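Local coordinates for protein tannase (Lactobacillus plantarum, PDB 3WA7) that catalyses hydrolysis of the galloyl ester bonds of tannins, releasing gallic acid, as a tannase of the alpha/beta-hydrolase type, at residues T312-Y317 and L445-P450; S303-F308 and N325-L330; A28-Q33 and V44-V49; R4-A9 and Q147-G152. One frame throughout, in Å; residues are numbered along the deposited sequence. Where two conformers were deposited one is given.

Contact 1 (T312-Y317 and L445-P450); sequences TDIHKY and LPWDIP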
loop_
_atom_site.group_PDB
_atom_site.type_symbol
_atom_site.label_atom_id
_atom_site.label_comp_id
_atom_site.label_asym_id
_atom_site.label_seq_id
_atom_site.Cartn_x
_atom_site.Cartn_y
_atom_site.Cartn_z
ATOM N N THR A 312 -25.281 3.102 10.766
ATOM C CA THR A 312 -24.258 2.879 11.779
ATOM C C THR A 312 -24.401 3.884 12.920
ATOM O O THR A 312 -24.695 5.058 12.689
ATOM C CB THR A 312 -22.842 3.013 11.177
ATOM O OG1 THR A 312 -22.667 2.031 10.150
ATOM C CG2 THR A 312 -21.777 2.815 12.256
ATOM N N ASP A 313 -24.212 3.410 14.148
ATOM C CA ASP A 313 -24.285 4.275 15.322
ATOM C C ASP A 313 -22.912 4.929 15.432
ATOM O O ASP A 313 -21.941 4.276 15.816
ATOM C CB ASP A 313 -24.570 3.446 16.579
ATOM C CG ASP A 313 -24.715 4.298 17.830
ATOM O OD1 ASP A 313 -24.447 5.515 17.765
ATOM O OD2 ASP A 313 -25.095 3.747 18.885
ATOM N N ILE A 314 -22.824 6.210 15.088
ATOM C CA ILE A 314 -21.544 6.898 15.135
ATOM C C ILE A 314 -21.180 7.477 16.497
ATOM O O ILE A 314 -20.215 8.232 16.621
ATOM C CB ILE A 314 -21.461 8.007 14.064
ATOM C CG1 ILE A 314 -22.585 9.023 14.256
ATOM C CG2 ILE A 314 -21.532 7.377 12.678
ATOM C CD1 ILE A 314 -22.427 10.262 13.392
ATOM N N HIS A 315 -21.955 7.124 17.518
ATOM C CA HIS A 315 -21.660 7.575 18.873
ATOM C C HIS A 315 -20.723 6.506 19.420
ATOM O O HIS A 315 -21.160 5.514 20.002
ATOM C CB HIS A 315 -22.939 7.653 19.715
ATOM C CG HIS A 315 -22.710 8.093 21.131
ATOM N ND1 HIS A 315 -22.110 7.287 22.074
ATOM C CD2 HIS A 315 -23.008 9.252 21.764
ATOM C CE1 HIS A 315 -22.049 7.929 23.227
ATOM N NE2 HIS A 315 -22.589 9.124 23.067
ATOM N N LYS A 316 -19.430 6.704 19.193
ATOM C CA LYS A 316 -18.408 5.768 19.630
ATOM C C LYS A 316 -17.170 6.577 19.992
ATOM O O LYS A 316 -16.650 6.468 21.104
ATOM C CB LYS A 316 -18.096 4.780 18.500
ATOM C CG LYS A 316 -17.114 3.689 18.879
ATOM C CD LYS A 316 -17.014 2.629 17.789
ATOM C CE LYS A 316 -15.989 1.571 18.158
ATOM N NZ LYS A 316 -15.912 0.489 17.138
ATOM N N TYR A 317 -16.703 7.386 19.046
ATOM C CA TYR A 317 -15.544 8.241 19.275
ATOM C C TYR A 317 -16.061 9.640 19.573
ATOM O O TYR A 317 -17.084 10.062 19.030
ATOM C CB TYR A 317 -14.636 8.303 18.043
ATOM C CG TYR A 317 -14.136 6.963 17.573
ATOM C CD1 TYR A 317 -14.831 6.240 16.605
ATOM C CD2 TYR A 317 -12.981 6.403 18.115
ATOM C CE1 TYR A 317 -14.388 4.992 16.184
ATOM C CE2 TYR A 317 -12.529 5.154 17.704
ATOM C CZ TYR A 317 -13.236 4.456 16.739
ATOM O OH TYR A 317 -12.794 3.219 16.330
ATOM N N LEU A 445 -12.113 7.567 3.202
ATOM C CA LEU A 445 -11.628 7.243 4.538
ATOM C C LEU A 445 -12.798 6.547 5.238
ATOM O O LEU A 445 -13.474 7.149 6.065
ATOM C CB LEU A 445 -11.277 8.521 5.311
ATOM C CG LEU A 445 -10.511 8.409 6.624
ATOM C CD1 LEU A 445 -9.027 8.225 6.332
ATOM C CD2 LEU A 445 -10.728 9.673 7.438
ATOM N N PRO A 446 -13.047 5.267 4.910
ATOM C CA PRO A 446 -14.133 4.455 5.479
ATOM C C PRO A 446 -14.247 4.495 7.001
ATOM O O PRO A 446 -13.290 4.205 7.716
ATOM C CB PRO A 446 -13.818 3.050 4.963
ATOM C CG PRO A 446 -13.168 3.321 3.653
ATOM C CD PRO A 446 -12.241 4.465 3.972
ATOM N N TRP A 447 -15.441 4.828 7.482
ATOM C CA TRP A 447 -15.711 4.933 8.915
ATOM C C TRP A 447 -15.385 3.699 9.753
ATOM O O TRP A 447 -15.745 2.573 9.407
ATOM C CB TRP A 447 -17.182 5.306 9.148
ATOM C CG TRP A 447 -17.529 5.419 10.606
ATOM C CD1 TRP A 447 -18.216 4.511 11.367
ATOM C CD2 TRP A 447 -17.159 6.483 11.489
ATOM N NE1 TRP A 447 -18.292 4.948 12.671
ATOM C CE2 TRP A 447 -17.651 6.156 12.772
ATOM C CE3 TRP A 447 -16.454 7.683 11.319
ATOM C CZ2 TRP A 447 -17.460 6.988 13.882
ATOM C CZ3 TRP A 447 -16.263 8.508 12.421
ATOM C CH2 TRP A 447 -16.765 8.155 13.687
ATOM N N ASP A 448 -14.706 3.942 10.867
ATOM C CA ASP A 448 -14.340 2.914 11.831
ATOM C C ASP A 448 -13.667 1.672 11.261
ATOM O O ASP A 448 -13.797 0.578 11.813
ATOM C CB ASP A 448 -15.583 2.525 12.641
ATOM C CG ASP A 448 -15.240 1.811 13.936
ATOM O OD1 ASP A 448 -14.160 2.084 14.497
ATOM O OD2 ASP A 448 -16.060 0.990 14.403
ATOM N N ILE A 449 -12.944 1.843 10.160
ATOM C CA ILE A 449 -12.226 0.733 9.549
ATOM C C ILE A 449 -10.798 0.793 10.069
ATOM O O ILE A 449 -10.143 1.830 9.989
ATOM C CB ILE A 449 -12.227 0.836 8.010
ATOM C CG1 ILE A 449 -13.628 0.531 7.476
ATOM C CG2 ILE A 449 -11.225 -0.150 7.413
ATOM C CD1 ILE A 449 -14.097 -0.878 7.788
ATOM N N PRO A 450 -10.308 -0.316 10.638
ATOM C CA PRO A 450 -8.948 -0.373 11.175
ATOM C C PRO A 450 -7.915 -0.533 10.072
ATOM O O PRO A 450 -8.237 -0.444 8.887
ATOM C CB PRO A 450 -9.000 -1.592 12.086
ATOM C CG PRO A 450 -9.868 -2.523 11.292
ATOM C CD PRO A 450 -11.000 -1.605 10.831
HETATM O O HOH W 1 -19.331 3.737 14.997
#
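Trp447 and Asp448, the two central residues of a type II beta turn (Pro446 to Ile449) in the loop that leads from strand 440-444 to the probable catalytic histidine, meet Thr312-Tyr317, part of the loop between helix 291-309 and strand 320-323. With CG anti to the backbone N (chi1 180°), the indole of Trp447 reaches out to the 312-317 loop. Ile314 lays CG2 over one face of the five-membered ring, a CH-pi contact with 4.3 Å from CG2 to the ring centroid. Thr312 CG2 adds an apolar touch, 4.0 Å from Trp447 CD1. Tyr317 turns its edge to the indole in an offset edge-to-face pair, planes at 83°, with Tyr317 CD1 3.9 Å from Trp447 CZ2. In the plane of the indole, Trp447 NE1 donates to a water 2.8 Å away, and this water donates in turn to the carbonyl oxygen of Asp313.

The carboxylate of Asp448 is gripped at both oxygens. Tyr317 OH donates to Asp448 OD1 at 2.6 Å, nearly along the C-O axis, while the extended Lys316 chain brings NZ to the syn side of Asp448 OD2 at 2.8 Å in a salt bridge. An alanine here would probably leave Lys316 NZ without this counter-charge and Tyr317 OH without this acceptor. Ala304 and Ala307 of helix 291-309 also pack against Trp447, and Tyr335 of helix 332-339 meets Tyr317 edge-to-face. Two donors, one of them charged, would favour an ionised Asp448 and hold its carboxylate against rotation, fixing the turn to the 312-317 loop.

Contact 2 (S303-F308 and N325-L330); sequences SAQTAF and NQVTDL
Gln305, on helix 291-309, grips the backbone of Asn325 and Val327 in the beta hairpin formed by strands 320-323 and 326-330. Helix segment 303-308 and strand 326-330 run nearly antiparallel, their axes 8.0 Å apart at closest. Gln305 CG lies anti to the backbone N, and a bend at chi2 (68°) brings CD round toward the strand. Gln305 OE1 accepts from Val327 N at 2.8 Å, an almost straight bond of 173° at the hydrogen, and also accepts a hydrogen bond from a water at 2.7 Å, which donates a second one to Val327 O. Gln305 NE2 donates to Asn325 O at 3.0 Å, in the plane of that carbonyl and in its own amide plane, and a second bond to Asp309 OD1 completes its donor set. The side-chain amide of Gln326 lies nearly parallel to that of Gln305, but their OE1 atoms are two acceptors near each other and form no bond. Ala304 CB meets Val327 CG2 at 4.2 Å beside this polar cluster, and Phe320 packs on both residues. Phe308 presents its ring edge to the same carbonyl that Gln305 holds, with Phe308 CD2 3.4 Å from Asn325 O.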
loop_
_atom_site.group_PDB
_atom_site.type_symbol
_atom_site.label_atom_id
_atom_site.label_comp_id
_atom_site.label_asym_id
_atom_site.label_seq_id
_atom_site.Cartn_x
_atom_site.Cartn_y
_atom_site.Cartn_z
ATOM N N SER A 303 -16.809 10.920 6.469
ATOM C CA SER A 303 -16.727 9.500 6.800
ATOM C C SER A 303 -17.838 9.123 7.773
ATOM O O SER A 303 -18.520 8.111 7.593
ATOM C CB SER A 303 -15.371 9.176 7.433
ATOM O OG SER A 303 -15.322 7.821 7.855
ATOM N N ALA A 304 -18.010 9.948 8.802
ATOM C CA ALA A 304 -19.042 9.726 9.807
ATOM C C ALA A 304 -20.427 9.840 9.179
ATOM O O ALA A 304 -21.324 9.053 9.486
ATOM C CB ALA A 304 -18.903 10.745 10.933
ATOM N N GLN A 305 -20.602 10.831 8.310
ATOM C CA GLN A 305 -21.889 11.040 7.652
ATOM C C GLN A 305 -22.288 9.812 6.845
ATOM O O GLN A 305 -23.420 9.337 6.934
ATOM C CB GLN A 305 -21.827 12.248 6.720
ATOM C CG GLN A 305 -23.169 12.608 6.083
ATOM C CD GLN A 305 -24.159 13.139 7.097
ATOM O OE1 GLN A 305 -23.944 14.197 7.691
ATOM N NE2 GLN A 305 -25.249 12.405 7.309
ATOM N N THR A 306 -21.350 9.306 6.052
ATOM C CA THR A 306 -21.596 8.138 5.213
ATOM C C THR A 306 -22.033 6.927 6.028
ATOM O O THR A 306 -22.957 6.210 5.640
ATOM C CB THR A 306 -20.338 7.784 4.398
ATOM O OG1 THR A 306 -20.060 8.852 3.486
ATOM C CG2 THR A 306 -20.538 6.490 3.620
ATOM N N ALA A 307 -21.371 6.705 7.159
ATOM C CA ALA A 307 -21.700 5.579 8.024
ATOM C C ALA A 307 -23.058 5.785 8.683
ATOM O O ALA A 307 -23.884 4.874 8.730
ATOM C CB ALA A 307 -20.623 5.405 9.083
ATOM N N PHE A 308 -23.285 6.992 9.187
ATOM C CA PHE A 308 -24.541 7.330 9.846
ATOM C C PHE A 308 -25.702 7.138 8.866
ATOM O O PHE A 308 -26.759 6.610 9.230
ATOM C CB PHE A 308 -24.475 8.783 10.336
ATOM C CG PHE A 308 -25.644 9.206 11.182
ATOM C CD1 PHE A 308 -26.069 8.425 12.251
ATOM C CD2 PHE A 308 -26.297 10.407 10.931
ATOM C CE1 PHE A 308 -27.128 8.836 13.060
ATOM C CE2 PHE A 308 -27.358 10.827 11.735
ATOM C CZ PHE A 308 -27.773 10.040 12.802
ATOM N N ASN A 325 -30.145 14.601 10.974
ATOM C CA ASN A 325 -29.465 13.413 10.460
ATOM C C ASN A 325 -28.128 13.806 9.839
ATOM O O ASN A 325 -27.534 13.032 9.091
ATOM C CB ASN A 325 -30.309 12.707 9.392
ATOM C CG ASN A 325 -31.356 11.782 9.983
ATOM O OD1 ASN A 325 -31.083 11.036 10.925
ATOM N ND2 ASN A 325 -32.558 11.811 9.418
ATOM N N GLN A 326 -27.652 15.005 10.155
ATOM C CA GLN A 326 -26.400 15.484 9.590
ATOM C C GLN A 326 -25.283 15.707 10.603
ATOM O O GLN A 326 -25.516 16.203 11.707
ATOM C CB GLN A 326 -26.649 16.792 8.832
ATOM C CG GLN A 326 -27.639 16.667 7.681
ATOM C CD GLN A 326 -27.151 15.730 6.592
ATOM O OE1 GLN A 326 -26.080 15.933 6.020
ATOM N NE2 GLN A 326 -27.936 14.698 6.299
ATOM N N VAL A 327 -24.070 15.319 10.220
ATOM C CA VAL A 327 -22.897 15.521 11.064
ATOM C C VAL A 327 -22.446 16.923 10.658
ATOM O O VAL A 327 -21.929 17.124 9.557
ATOM C CB VAL A 327 -21.785 14.502 10.742
ATOM C CG1 VAL A 327 -20.625 14.683 11.710
ATOM C CG2 VAL A 327 -22.334 13.083 10.827
ATOM N N THR A 328 -22.647 17.889 11.547
ATOM C CA THR A 328 -22.328 19.279 11.243
ATOM C C THR A 328 -20.978 19.838 11.667
ATOM O O THR A 328 -20.588 20.912 11.211
ATOM C CB THR A 328 -23.418 20.204 11.802
ATOM O OG1 THR A 328 -23.515 20.027 13.221
ATOM C CG2 THR A 328 -24.759 19.875 11.164
ATOM N N ASP A 329 -20.264 19.139 12.537
ATOM C CA ASP A 329 -18.965 19.639 12.958
ATOM C C ASP A 329 -18.160 18.551 13.641
ATOM O O ASP A 329 -18.676 17.478 13.955
ATOM C CB ASP A 329 -19.130 20.825 13.911
ATOM C CG ASP A 329 -17.999 21.836 13.786
ATOM O OD1 ASP A 329 -16.884 21.446 13.378
ATOM O OD2 ASP A 329 -18.227 23.022 14.104
ATOM N N LEU A 330 -16.887 18.843 13.875
ATOM C CA LEU A 330 -15.997 17.892 14.513
ATOM C C LEU A 330 -14.842 18.570 15.227
ATOM O O LEU A 330 -14.199 19.471 14.680
ATOM C CB LEU A 330 -15.420 16.920 13.476
ATOM C CG LEU A 330 -14.220 16.081 13.944
ATOM C CD1 LEU A 330 -14.647 15.137 15.056
ATOM C CD2 LEU A 330 -13.645 15.301 12.771
HETATM O O HOH W 2 -22.035 15.984 6.946
#

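Contact 3 (A28-Q33 and V44-V49); sequences AARNIQ and VLNVFV
Ala28-Gln33 and Val44-Val49 pair as antiparallel strands of a hairpin, their axes inclined at 142°, with a G1 beta bulge where Asn31 and Ile32 both face Leu45. Ala29 and Val47 form a hydrogen-bonded pair, Val47 N reaching Ala29 O at 2.7 Å. Past the bulge, Ile32 and Leu45 exchange a similar pair of bonds. Between these two pairs the side chain of Asn46 stands in for a backbone acceptor: its OD1 accepts from Asn31 N at 2.9 Å, with a C=O...donor angle of 170°. With CG anti to its own carbonyl carbon (chi1 -62°), the amide carbon sits beside Arg30, Asn46 CG lying 3.9 Å from Arg30 CB. The other end of the amide, ND2, donates to Asp84 O, which fixes the flip of the group. A leucine in its place would probably leave Asn31 N at the bulge and Asp84 O without these mates.

On the face carrying Ala29, Ile32, Leu45 and Val47 the packing is apolar, with Ile32 CB 3.9 Å from Leu45 CD1 and Ile32 CD1 4.0 Å from Val47 CG2. The face with Ala28 and Phe48 brings Ala28 CB to 3.6 Å from Phe48 CD2. Arg30 NE stands at the edge of the Phe48 ring, 3.9 Å from its CE2, and the guanidinium makes salt bridges with Asp85 and Glu15. In the large mixed sheet of the alpha/beta-hydrolase fold, strand 13-19 flanks strand 22-33 while strand 107-111 flanks 44-50, and Tyr142 of helix 131-145 packs on Ile32 and Leu45.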
loop_
_atom_site.group_PDB
_atom_site.type_symbol
_atom_site.label_atom_id
_atom_site.label_comp_id
_atom_site.label_asym_id
_atom_site.label_seq_id
_atom_site.Cartn_x
_atom_site.Cartn_y
_atom_site.Cartn_z
ATOM N N ALA A 28 -4.968 -23.028 -12.944
ATOM C CA ALA A 28 -3.834 -22.486 -12.213
ATOM C C ALA A 28 -2.485 -22.953 -12.745
ATOM O O ALA A 28 -2.331 -24.096 -13.172
ATOM C CB ALA A 28 -3.957 -22.857 -10.738
ATOM N N ALA A 29 -1.517 -22.042 -12.724
ATOM C CA ALA A 29 -0.148 -22.322 -13.147
ATOM C C ALA A 29 0.653 -21.696 -12.019
ATOM O O ALA A 29 0.646 -20.476 -11.855
ATOM C CB ALA A 29 0.164 -21.640 -14.473
ATOM N N ARG A 30 1.336 -22.526 -11.237
ATOM C CA ARG A 30 2.066 -22.021 -10.082
ATOM C C ARG A 30 3.580 -22.143 -10.079
ATOM O O ARG A 30 4.171 -22.886 -10.862
ATOM C CB ARG A 30 1.543 -22.699 -8.813
ATOM C CG ARG A 30 0.036 -22.672 -8.638
ATOM C CD ARG A 30 -0.330 -23.289 -7.294
ATOM N NE ARG A 30 -1.760 -23.243 -6.998
ATOM C CZ ARG A 30 -2.669 -24.079 -7.489
ATOM N NH1 ARG A 30 -2.317 -25.050 -8.320
ATOM N NH2 ARG A 30 -3.938 -23.953 -7.126
ATOM N N ASN A 31 4.182 -21.399 -9.154
ATOM C CA ASN A 31 5.621 -21.380 -8.939
ATOM C C ASN A 31 6.430 -21.149 -10.201
ATOM O O ASN A 31 7.383 -21.875 -10.495
ATOM C CB ASN A 31 6.047 -22.676 -8.251
ATOM C CG ASN A 31 5.425 -22.827 -6.876
ATOM O OD1 ASN A 31 5.514 -21.924 -6.044
ATOM N ND2 ASN A 31 4.790 -23.966 -6.630
ATOM N N ILE A 32 6.043 -20.111 -10.930
ATOM C CA ILE A 32 6.707 -19.733 -12.162
ATOM C C ILE A 32 7.809 -18.720 -11.854
ATOM O O ILE A 32 7.541 -17.639 -11.338
ATOM C CB ILE A 32 5.706 -19.086 -13.148
ATOM C CG1 ILE A 32 4.623 -20.100 -13.528
ATOM C CG2 ILE A 32 6.442 -18.583 -14.382
ATOM C CD1 ILE A 32 3.479 -19.503 -14.323
ATOM N N GLN A 33 9.047 -19.086 -12.157
ATOM C CA GLN A 33 10.179 -18.192 -11.941
ATOM C C GLN A 33 9.981 -17.049 -12.937
ATOM O O GLN A 33 9.898 -17.291 -14.141
ATOM C CB GLN A 33 11.473 -18.951 -12.233
ATOM C CG GLN A 33 12.749 -18.160 -12.061
ATOM C CD GLN A 33 13.975 -19.015 -12.317
ATOM O OE1 GLN A 33 14.161 -20.056 -11.682
ATOM N NE2 GLN A 33 14.817 -18.584 -13.247
ATOM N N VAL A 44 8.767 -16.089 -7.377
ATOM C CA VAL A 44 7.985 -16.887 -8.311
ATOM C C VAL A 44 6.592 -16.278 -8.309
ATOM O O VAL A 44 6.250 -15.505 -7.411
ATOM C CB VAL A 44 7.878 -18.378 -7.887
ATOM C CG1 VAL A 44 9.248 -19.036 -7.946
ATOM C CG2 VAL A 44 7.277 -18.492 -6.490
ATOM N N LEU A 45 5.795 -16.595 -9.318
ATOM C CA LEU A 45 4.441 -16.066 -9.372
ATOM C C LEU A 45 3.456 -17.165 -9.735
ATOM O O LEU A 45 3.843 -18.208 -10.275
ATOM C CB LEU A 45 4.356 -14.894 -10.367
ATOM C CG LEU A 45 4.743 -15.058 -11.843
ATOM C CD1 LEU A 45 3.667 -15.831 -12.590
ATOM C CD2 LEU A 45 4.911 -13.682 -12.476
ATOM N N ASN A 46 2.190 -16.940 -9.393
ATOM C CA ASN A 46 1.121 -17.883 -9.683
ATOM C C ASN A 46 0.116 -17.205 -10.601
ATOM O O ASN A 46 -0.171 -16.017 -10.448
ATOM C CB ASN A 46 0.400 -18.318 -8.403
ATOM C CG ASN A 46 1.303 -19.044 -7.434
ATOM O OD1 ASN A 46 2.252 -19.721 -7.831
ATOM N ND2 ASN A 46 0.995 -18.931 -6.145
ATOM N N VAL A 47 -0.422 -17.970 -11.545
ATOM C CA VAL A 47 -1.400 -17.458 -12.495
ATOM C C VAL A 47 -2.722 -18.205 -12.336
ATOM O O VAL A 47 -2.746 -19.434 -12.331
ATOM C CB VAL A 47 -0.906 -17.644 -13.944
ATOM C CG1 VAL A 47 -1.942 -17.122 -14.924
ATOM C CG2 VAL A 47 0.416 -16.922 -14.133
ATOM N N PHE A 48 -3.814 -17.458 -12.204
ATOM C CA PHE A 48 -5.135 -18.057 -12.057
ATOM C C PHE A 48 -6.065 -17.474 -13.113
ATOM O O PHE A 48 -6.177 -16.256 -13.260
ATOM C CB PHE A 48 -5.667 -17.814 -10.647
ATOM C CG PHE A 48 -4.730 -18.289 -9.578
ATOM C CD1 PHE A 48 -3.903 -17.392 -8.911
ATOM C CD2 PHE A 48 -4.629 -19.645 -9.284
ATOM C CE1 PHE A 48 -2.983 -17.837 -7.966
ATOM C CE2 PHE A 48 -3.709 -20.102 -8.337
ATOM C CZ PHE A 48 -2.885 -19.194 -7.678
ATOM N N VAL A 49 -6.732 -18.363 -13.843
ATOM C CA VAL A 49 -7.601 -17.955 -14.936
ATOM C C VAL A 49 -8.997 -18.564 -14.886
ATOM O O VAL A 49 -9.144 -19.768 -14.692
ATOM C CB VAL A 49 -6.964 -18.363 -16.289
ATOM C CG1 VAL A 49 -7.805 -17.849 -17.446
ATOM C CG2 VAL A 49 -5.533 -17.839 -16.375
#

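Contact 4 (R4-A9 and Q147-G152); sequences RLIFDA and QGRLPG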
loop_
_atom_site.group_PDB
_atom_site.type_symbol
_atom_site.label_atom_id
_atom_site.label_comp_id
_atom_site.label_asym_id
_atom_site.label_seq_id
_atom_site.Cartn_x
_atom_site.Cartn_y
_atom_site.Cartn_z
ATOM N N ARG A 4 14.256 -17.181 -22.561
ATOM C CA ARG A 4 13.294 -17.944 -21.715
ATOM C C ARG A 4 12.169 -17.036 -21.222
ATOM O O ARG A 4 11.787 -16.086 -21.904
ATOM C CB ARG A 4 14.026 -18.563 -20.522
ATOM C CG ARG A 4 14.649 -17.546 -19.583
ATOM C CD ARG A 4 15.574 -18.210 -18.579
ATOM N NE ARG A 4 16.741 -18.801 -19.227
ATOM C CZ ARG A 4 17.773 -19.324 -18.572
ATOM N NH1 ARG A 4 17.784 -19.332 -17.246
ATOM N NH2 ARG A 4 18.797 -19.838 -19.243
ATOM N N LEU A 5 11.647 -17.333 -20.036
ATOM C CA LEU A 5 10.557 -16.556 -19.453
ATOM C C LEU A 5 9.334 -16.555 -20.363
ATOM O O LEU A 5 8.567 -15.593 -20.399
ATOM C CB LEU A 5 11.005 -15.119 -19.179
ATOM C CG LEU A 5 12.182 -14.975 -18.211
ATOM C CD1 LEU A 5 12.439 -13.496 -17.944
ATOM C CD2 LEU A 5 11.872 -15.703 -16.905
ATOM N N ILE A 6 9.164 -17.641 -21.105
ATOM C CA ILE A 6 8.025 -17.782 -21.997
ATOM C C ILE A 6 6.942 -18.570 -21.274
ATOM O O ILE A 6 7.156 -19.719 -20.880
ATOM C CB ILE A 6 8.406 -18.541 -23.287
ATOM C CG1 ILE A 6 9.414 -17.724 -24.095
ATOM C CG2 ILE A 6 7.157 -18.833 -24.109
ATOM C CD1 ILE A 6 8.895 -16.375 -24.546
ATOM N N PHE A 7 5.785 -17.947 -21.087
ATOM C CA PHE A 7 4.681 -18.612 -20.415
ATOM C C PHE A 7 4.107 -19.692 -21.322
ATOM O O PHE A 7 3.881 -19.460 -22.512
ATOM C CB PHE A 7 3.577 -17.614 -20.072
ATOM C CG PHE A 7 2.396 -18.238 -19.387
ATOM C CD1 PHE A 7 2.468 -18.598 -18.046
ATOM C CD2 PHE A 7 1.223 -18.496 -20.090
ATOM C CE1 PHE A 7 1.386 -19.209 -17.414
ATOM C CE2 PHE A 7 0.139 -19.107 -19.468
ATOM C CZ PHE A 7 0.220 -19.464 -18.127
ATOM N N ASP A 8 3.873 -20.867 -20.748
ATOM C CA ASP A 8 3.317 -22.002 -21.479
ATOM C C ASP A 8 1.915 -22.274 -20.936
ATOM O O ASP A 8 1.756 -22.655 -19.776
ATOM C CB ASP A 8 4.194 -23.238 -21.268
ATOM C CG ASP A 8 3.792 -24.398 -22.162
ATOM O OD1 ASP A 8 2.595 -24.516 -22.495
ATOM O OD2 ASP A 8 4.678 -25.198 -22.520
ATOM N N ALA A 9 0.903 -22.072 -21.772
ATOM C CA ALA A 9 -0.478 -22.290 -21.361
ATOM C C ALA A 9 -0.729 -23.724 -20.899
ATOM O O ALA A 9 -1.705 -23.992 -20.197
ATOM C CB ALA A 9 -1.423 -21.936 -22.501
ATOM N N GLN A 147 2.144 -11.260 -23.305
ATOM C CA GLN A 147 0.835 -10.889 -23.825
ATOM C C GLN A 147 0.468 -11.940 -24.872
ATOM O O GLN A 147 1.319 -12.358 -25.657
ATOM C CB GLN A 147 0.906 -9.514 -24.489
ATOM C CG GLN A 147 -0.381 -9.079 -25.171
ATOM C CD GLN A 147 -0.234 -7.740 -25.869
ATOM O OE1 GLN A 147 0.646 -7.562 -26.709
ATOM N NE2 GLN A 147 -1.097 -6.790 -25.525
ATOM N N GLY A 148 -0.790 -12.363 -24.880
ATOM C CA GLY A 148 -1.226 -13.360 -25.842
ATOM C C GLY A 148 -1.082 -14.771 -25.306
ATOM O O GLY A 148 -2.020 -15.568 -25.366
ATOM N N ARG A 149 0.097 -15.088 -24.784
ATOM C CA ARG A 149 0.343 -16.411 -24.231
ATOM C C ARG A 149 -0.401 -16.546 -22.911
ATOM O O ARG A 149 -0.986 -17.589 -22.618
ATOM C CB ARG A 149 1.847 -16.630 -24.045
ATOM C CG ARG A 149 2.599 -16.750 -25.368
ATOM C CD ARG A 149 4.019 -17.233 -25.158
ATOM N NE ARG A 149 4.894 -16.186 -24.644
ATOM C CZ ARG A 149 5.477 -15.262 -25.401
ATOM N NH1 ARG A 149 5.281 -15.256 -26.714
ATOM N NH2 ARG A 149 6.261 -14.349 -24.845
ATOM N N LEU A 150 -0.387 -15.475 -22.123
ATOM C CA LEU A 150 -1.093 -15.443 -20.848
ATOM C C LEU A 150 -2.518 -14.949 -21.079
ATOM O O LEU A 150 -2.733 -13.994 -21.823
ATOM C CB LEU A 150 -0.408 -14.471 -19.884
ATOM C CG LEU A 150 0.705 -14.955 -18.961
ATOM C CD1 LEU A 150 1.405 -13.751 -18.338
ATOM C CD2 LEU A 150 0.113 -15.849 -17.882
ATOM N N PRO A 151 -3.516 -15.610 -20.476
ATOM C CA PRO A 151 -4.884 -15.128 -20.682
ATOM C C PRO A 151 -5.007 -13.740 -20.043
ATOM O O PRO A 151 -4.274 -13.426 -19.105
ATOM C CB PRO A 151 -5.726 -16.170 -19.957
ATOM C CG PRO A 151 -4.934 -17.431 -20.157
ATOM C CD PRO A 151 -3.516 -16.958 -19.878
ATOM N N GLY A 152 -5.918 -12.914 -20.552
ATOM C CA GLY A 152 -6.096 -11.580 -19.996
ATOM C C GLY A 152 -5.515 -10.469 -20.854
ATOM O O GLY A 152 -4.751 -10.721 -21.788
#
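Phe7 holds CG anti to its backbone N (chi1 179°), which sends its ring to Leu150, and the chain of Arg149 bends at chi3 (-76°) to swing NE back beside Ile6. Leu150 CD2 sits over the centre of the Phe7 ring, a CH-pi contact of 3.4 Å to the centroid lying on the ring normal, so that it is equally far from all six carbons. The two side chains cross at about a right angle. At the ring edge, near its plane, Arg149 O lies 3.5 Å from Phe7 CD2, and Pro151 CD touches Phe7 CE2 more loosely.

Ile6 packs on the guanidinium end of Arg149. Ile6 CD1 stands over one face of the guanidinium toward its rim, 3.3 Å from Arg149 NH2, and Ile6 CG2 lies 3.5 Å from Arg149 NE. Arg149 CD approaches Phe7 O at 3.5 Å. The two segments share no direct hydrogen bond; Asn146 bridges them instead, its OD1 accepting from both Arg149 NE and Phe7 N while its ND2 bonds to Leu5 O.

The N-terminal loop before strand 13-19 thus lies against the loop that follows helix 131-145. Beneath it, Phe7 packs on Ala29 and Ile32 of strand 22-33, Phe7 and Leu150 both rest on Val47 of strand 44-50, and Tyr142 of the helix touches Leu5 and Phe7.

The four contacts form two well-separated clusters. Contacts 1 and 2, with centres 10 Å apart, meet at helix 291-309, which carries 303-308 of contact 2 and packs against contact 1: Ser303 OG probably hydrogen-bonds to Leu445 O at 2.7 Å, and Thr312 N probably does so to Ala307 O at 3.0 Å. Contacts 3 and 4, with centres 11 Å apart, share an apolar layer in which Ile32 CD1 lies 3.7 Å from Phe7 CE1 and Val47 CG1 lies 3.8 Å from Leu150 CD2. Between the clusters, centres lie about 39 to 49 Å apart. In contact 1, 445-450 runs directly into His451, a member of the probable Ser-His-Asp triad.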